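Local atomic coordinates of heat-shock protein cognate (HSC) co-chaperone sgt12 (Aspergillus fumigatus, PDB entry 3SZ7), a protein that acts as a heat-shock cognate (HSC) co-chaperone that preferentially binds tail-anchored proteins destined for the endoplasmic reticulum and directs them to the GET pathway via get4 and get5. Residues A[32-37]-A[49-54]; A[83-88]-A[99-104]. All coordinates share one frame; numbering follows the deposited sequence.

Contact 1 of 2, residues A[32-37]-A[49-54]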
loop_
_atom_site.group_PDB
_atom_site.type_symbol
_atom_site.label_atom_id
_atom_site.label_comp_id
_atom_site.label_asym_id
_atom_site.label_seq_id
_atom_site.Cartn_x
_atom_site.Cartn_y
_atom_site.Cartn_z
ATOM N N ASP A 32 10.253 -12.668 -8.673
ATOM C CA ASP A 32 10.339 -14.059 -9.109
ATOM C C ASP A 32 10.560 -15.021 -7.945
ATOM O O ASP A 32 9.968 -16.098 -7.911
ATOM C CB ASP A 32 11.419 -14.264 -10.171
ATOM C CG ASP A 32 11.423 -15.682 -10.718
ATOM O OD1 ASP A 32 10.474 -16.037 -11.448
ATOM O OD2 ASP A 32 12.365 -16.442 -10.415
ATOM N N LEU A 33 11.403 -14.627 -6.994
ATOM C CA LEU A 33 11.696 -15.458 -5.828
ATOM C C LEU A 33 10.495 -15.615 -4.893
ATOM O O LEU A 33 10.246 -16.700 -4.360
ATOM C CB LEU A 33 12.893 -14.891 -5.063
ATOM C CG LEU A 33 14.241 -15.038 -5.787
ATOM C CD1 LEU A 33 15.276 -14.074 -5.225
ATOM C CD2 LEU A 33 14.728 -16.476 -5.701
ATOM N N TYR A 34 9.753 -14.533 -4.688
ATOM C CA TYR A 34 8.554 -14.590 -3.863
ATOM C C TYR A 34 7.504 -15.454 -4.548
ATOM O O TYR A 34 6.740 -16.165 -3.892
ATOM C CB TYR A 34 7.989 -13.186 -3.643
ATOM C CG TYR A 34 8.826 -12.297 -2.751
ATOM C CD1 TYR A 34 9.505 -12.810 -1.653
ATOM C CD2 TYR A 34 8.923 -10.934 -3.002
ATOM C CE1 TYR A 34 10.263 -11.989 -0.834
ATOM C CE2 TYR A 34 9.676 -10.107 -2.190
ATOM C CZ TYR A 34 10.343 -10.635 -1.112
ATOM O OH TYR A 34 11.083 -9.799 -0.310
ATOM N N THR A 35 7.455 -15.359 -5.874
ATOM C CA THR A 35 6.543 -16.167 -6.676
ATOM C C THR A 35 6.871 -17.653 -6.540
ATOM O O THR A 35 5.972 -18.493 -6.477
ATOM C CB THR A 35 6.591 -15.753 -8.159
ATOM O OG1 THR A 35 6.147 -14.395 -8.293
ATOM C CG2 THR A 35 5.708 -16.663 -9.008
ATOM N N GLN A 36 8.161 -17.976 -6.500
ATOM C CA GLN A 36 8.581 -19.356 -6.264
ATOM C C GLN A 36 8.152 -19.835 -4.881
ATOM O O GLN A 36 7.725 -20.976 -4.720
ATOM C CB GLN A 36 10.094 -19.505 -6.415
ATOM C CG GLN A 36 10.602 -19.296 -7.826
ATOM C CD GLN A 36 12.102 -19.470 -7.918
ATOM O OE1 GLN A 36 12.799 -18.650 -8.514
ATOM N NE2 GLN A 36 12.609 -20.539 -7.316
ATOM N N ALA A 37 8.270 -18.963 -3.883
ATOM C CA ALA A 37 7.837 -19.301 -2.532
ATOM C C ALA A 37 6.332 -19.552 -2.517
ATOM O O ALA A 37 5.847 -20.464 -1.845
ATOM C CB ALA A 37 8.206 -18.195 -1.558
ATOM N N SER A 49 2.498 -10.339 0.848
ATOM C CA SER A 49 2.743 -8.954 1.227
ATOM C C SER A 49 4.157 -8.535 0.857
ATOM O O SER A 49 4.396 -7.379 0.517
ATOM C CB SER A 49 2.469 -8.731 2.710
ATOM O OG SER A 49 1.114 -9.035 3.002
ATOM N N ASN A 50 5.088 -9.484 0.903
ATOM C CA ASN A 50 6.433 -9.228 0.405
ATOM C C ASN A 50 6.467 -8.992 -1.105
ATOM O O ASN A 50 7.118 -8.064 -1.569
ATOM C CB ASN A 50 7.401 -10.346 0.810
ATOM C CG ASN A 50 7.845 -10.237 2.258
ATOM O OD1 ASN A 50 7.428 -9.332 2.983
ATOM N ND2 ASN A 50 8.686 -11.167 2.689
ATOM N N ARG A 51 5.761 -9.816 -1.872
ATOM C CA ARG A 51 5.720 -9.610 -3.315
ATOM C C ARG A 51 5.037 -8.285 -3.652
ATOM O O ARG A 51 5.396 -7.621 -4.626
ATOM C CB ARG A 51 5.041 -10.776 -4.047
ATOM C CG ARG A 51 5.304 -10.752 -5.550
ATOM C CD ARG A 51 4.830 -12.012 -6.260
ATOM N NE ARG A 51 3.383 -12.170 -6.176
ATOM C CZ ARG A 51 2.709 -13.167 -6.739
ATOM N NH1 ARG A 51 3.355 -14.098 -7.436
ATOM N NH2 ARG A 51 1.390 -13.232 -6.606
ATOM N N ALA A 52 4.051 -7.908 -2.845
ATOM C CA ALA A 52 3.393 -6.610 -3.007
ATOM C C ALA A 52 4.392 -5.469 -2.856
ATOM O O ALA A 52 4.335 -4.487 -3.591
ATOM C CB ALA A 52 2.246 -6.450 -2.011
ATOM N N ALA A 53 5.313 -5.600 -1.906
ATOM C CA ALA A 53 6.313 -4.559 -1.685
ATOM C C ALA A 53 7.210 -4.426 -2.907
ATOM O O ALA A 53 7.604 -3.314 -3.288
ATOM C CB ALA A 53 7.146 -4.865 -0.447
ATOM N N ALA A 54 7.535 -5.564 -3.516
ATOM C CA ALA A 54 8.396 -5.587 -4.693
ATOM C C ALA A 54 7.683 -4.985 -5.900
ATOM O O ALA A 54 8.286 -4.251 -6.693
ATOM C CB ALA A 54 8.852 -7.017 -4.991
#
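At the junction between the first two tetratricopeptide repeats, as predicted from sequence, Tyr-34 of helix 27-40 packs against Asn-50 and Arg-51 of helix 45-57. The short segments run antiparallel at 162°, their axes 9.3 Å apart, and Tyr-34 buries more of its surface here than any other residue of the pair. Asn-50 CB lies over one ring face, 3.7 Å from the centroid of Tyr-34 and displaced toward the rim, a CH-pi contact; the asparagine side chain crosses the tyrosine at about a right angle. The CE2 corner of Tyr-34 drops to 3.3 Å from the backbone O of Asn-50, and Ala-54 CB meets the ring at its edge. In TPR terms, helix B of one repeat here touches helix A of the next, the step by which successive repeats stack; helix 9-23, the partner of helix 27-40 in the first repeat, supplies Asn-19, whose OD1 accepts the hydrogen bond of Tyr-34 OH, and Met-22, which touches the Tyr-34 side chain. On the other flank Arg-51 leaves its helix with CG anti to the backbone N (chi1 -165°) and bends at chi3, which turns the guanidinium back toward Thr-35. Its NH1 donates to Thr-35 OG1 at 2.9 Å, with the hydroxyl in the guanidinium plane, while NE of Arg-51 forms a salt bridge with Asp-67. Thr-35 OG1 also hydrogen-bonds Ile-31 O one turn earlier.

Contact 2 of 2, residues A[83-88]-A[99-104]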
loop_
_atom_site.group_PDB
_atom_site.type_symbol
_atom_site.label_atom_id
_atom_site.label_comp_id
_atom_site.label_asym_id
_atom_site.label_seq_id
_atom_site.Cartn_x
_atom_site.Cartn_y
_atom_site.Cartn_z
ATOM N N SER A 83 -1.272 -2.333 5.376
ATOM C CA SER A 83 -0.369 -1.214 5.135
ATOM C C SER A 83 0.102 -1.205 3.683
ATOM O O SER A 83 0.193 -0.147 3.056
ATOM C CB SER A 83 0.829 -1.270 6.083
ATOM O OG SER A 83 1.643 -0.124 5.919
ATOM N N ARG A 84 0.406 -2.391 3.156
ATOM C CA ARG A 84 0.798 -2.550 1.760
ATOM C C ARG A 84 -0.324 -2.135 0.830
ATOM O O ARG A 84 -0.088 -1.463 -0.169
ATOM C CB ARG A 84 1.145 -4.007 1.462
ATOM C CG ARG A 84 2.327 -4.526 2.226
ATOM C CD ARG A 84 3.603 -4.338 1.445
ATOM N NE ARG A 84 4.728 -4.873 2.193
ATOM C CZ ARG A 84 5.632 -4.126 2.812
ATOM N NH1 ARG A 84 5.556 -2.803 2.751
ATOM N NH2 ARG A 84 6.620 -4.702 3.477
ATOM N N LEU A 85 -1.542 -2.554 1.160
ATOM C CA LEU A 85 -2.716 -2.229 0.354
ATOM C C LEU A 85 -2.982 -0.725 0.358
ATOM O O LEU A 85 -3.329 -0.139 -0.666
ATOM C CB LEU A 85 -3.940 -2.969 0.887
ATOM C CG LEU A 85 -5.245 -2.733 0.125
ATOM C CD1 LEU A 85 -5.040 -3.001 -1.358
ATOM C CD2 LEU A 85 -6.351 -3.619 0.687
ATOM N N GLY A 86 -2.815 -0.108 1.522
ATOM C CA GLY A 86 -2.990 1.329 1.650
ATOM C C GLY A 86 -2.056 2.089 0.732
ATOM O O GLY A 86 -2.472 3.010 0.035
ATOM N N LEU A 87 -0.782 1.710 0.728
ATOM C CA LEU A 87 0.196 2.397 -0.111
ATOM C C LEU A 87 -0.091 2.168 -1.590
ATOM O O LEU A 87 -0.017 3.088 -2.391
ATOM C CB LEU A 87 1.620 1.956 0.237
ATOM C CG LEU A 87 2.745 2.703 -0.483
ATOM C CD1 LEU A 87 2.628 4.205 -0.260
ATOM C CD2 LEU A 87 4.106 2.203 -0.006
ATOM N N ALA A 88 -0.408 0.933 -1.956
ATOM C CA ALA A 88 -0.702 0.633 -3.348
ATOM C C ALA A 88 -1.897 1.444 -3.848
ATOM O O ALA A 88 -1.867 1.996 -4.951
ATOM C CB ALA A 88 -0.931 -0.874 -3.548
ATOM N N LYS A 99 -7.575 5.106 2.477
ATOM C CA LYS A 99 -8.015 5.459 3.817
ATOM C C LYS A 99 -8.619 4.243 4.520
ATOM O O LYS A 99 -8.279 3.945 5.669
ATOM C CB LYS A 99 -9.028 6.603 3.762
ATOM C CG LYS A 99 -9.659 6.947 5.108
ATOM C CD LYS A 99 -10.649 8.094 4.941
ATOM C CE LYS A 99 -11.292 8.488 6.267
ATOM N NZ LYS A 99 -12.319 7.505 6.714
ATOM N N GLU A 100 -9.501 3.533 3.819
ATOM C CA GLU A 100 -10.127 2.331 4.373
ATOM C C GLU A 100 -9.097 1.263 4.736
ATOM O O GLU A 100 -9.188 0.645 5.791
ATOM C CB GLU A 100 -11.161 1.761 3.396
ATOM C CG GLU A 100 -12.325 2.708 3.148
ATOM C CD GLU A 100 -13.321 2.170 2.136
ATOM O OE1 GLU A 100 -13.029 1.141 1.487
ATOM O OE2 GLU A 100 -14.397 2.784 1.990
ATOM N N ALA A 101 -8.115 1.050 3.862
ATOM C CA ALA A 101 -7.097 0.032 4.126
ATOM C C ALA A 101 -6.252 0.399 5.340
ATOM O O ALA A 101 -5.950 -0.455 6.175
ATOM C CB ALA A 101 -6.210 -0.185 2.907
ATOM N N TYR A 102 -5.849 1.662 5.437
ATOM C CA TYR A 102 -5.052 2.075 6.592
ATOM C C TYR A 102 -5.846 1.965 7.889
ATOM O O TYR A 102 -5.302 1.579 8.921
ATOM C CB TYR A 102 -4.511 3.494 6.426
ATOM C CG TYR A 102 -3.302 3.575 5.519
ATOM C CD1 TYR A 102 -2.157 2.838 5.795
ATOM C CD2 TYR A 102 -3.296 4.407 4.409
ATOM C CE1 TYR A 102 -1.045 2.917 4.985
ATOM C CE2 TYR A 102 -2.194 4.491 3.588
ATOM C CZ TYR A 102 -1.069 3.747 3.883
ATOM O OH TYR A 102 0.037 3.829 3.084
ATOM N N GLU A 103 -7.130 2.321 7.844
ATOM C CA GLU A 103 -7.967 2.207 9.028
ATOM C C GLU A 103 -8.070 0.757 9.482
ATOM O O GLU A 103 -7.945 0.462 10.666
ATOM C CB GLU A 103 -9.355 2.791 8.778
ATOM C CG GLU A 103 -9.356 4.302 8.684
ATOM C CD GLU A 103 -10.689 4.858 8.211
ATOM O OE1 GLU A 103 -11.446 4.121 7.541
ATOM O OE2 GLU A 103 -10.975 6.035 8.511
ATOM N N LYS A 104 -8.293 -0.153 8.542
ATOM C CA LYS A 104 -8.355 -1.567 8.897
ATOM C C LYS A 104 -7.002 -2.103 9.365
ATOM O O LYS A 104 -6.934 -2.987 10.231
ATOM C CB LYS A 104 -8.898 -2.387 7.731
ATOM C CG LYS A 104 -10.347 -2.039 7.387
ATOM C CD LYS A 104 -10.944 -3.019 6.394
ATOM C CE LYS A 104 -12.404 -2.685 6.101
ATOM N NZ LYS A 104 -13.191 -2.563 7.357
HETATM O O HOH W 1 2.236 2.217 3.970
#
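Within the third predicted TPR repeat, Tyr-102 of helix 95-109 lays its ring against Gly-86 of helix 79-91, where the two antiparallel helices of the repeat's hairpin come together with segment axes 7.8 Å apart. Gly-86 CA sits over one face of the Tyr-102 ring, 3.9 Å from its centroid and offset toward the rim. With no CB at Gly-86, the ring can lie directly on the backbone, and the axes come this close. The tyrosine bond from backbone to CB does not aim at the other helix; with CG anti to the carbonyl carbon (chi1 -79°), the ring swings across and its hydroxyl end arrives beside the backbone of Leu-87. There Tyr-102 OH lies 3.3 Å from Leu-87 N, at an angle too poor for a hydrogen bond; that N-H goes to Ser-83 O within the helix. The hydroxyl instead uses a water in the ring plane, 2.9 Å from Tyr-102 OH. With OG anti to the backbone N (chi1 -175°), Ser-83 reaches the same water, which bridges the two helices. Next to the ring, Ala-101 CB points into the interface and fits against Gly-86 N at 3.7 Å, with Leu-85 CG alongside it at 3.9 Å from the same Ala-101 CB. Helix 61-74 of the preceding repeat also touches Leu-85, through Ala-68 and Glu-69, and helix 115-133 touches Tyr-102 through Thr-124.

Overall arrangement
Both contacts join antiparallel helices of the TPR superhelix, but at different levels: contact 1 joins helices of successive repeats, whereas contact 2 lies inside one repeat. Contact 2 is the more buried and lies nearer the centre of the chain; contact 1 is partly buried and sits farther out. A tyrosine face is covered in each, by an asparagine CB in contact 1 and by a glycine CA in contact 2, where the axes are closer. Contact 1 adds a direct arginine–threonine bond, contact 2 a water bridge. Their centres are about 19 Å apart, yet they touch: Arg-84 NE lies 3.0 Å from Ser-49 O, a weak contact at most, where helices 79-91 and 45-57 meet.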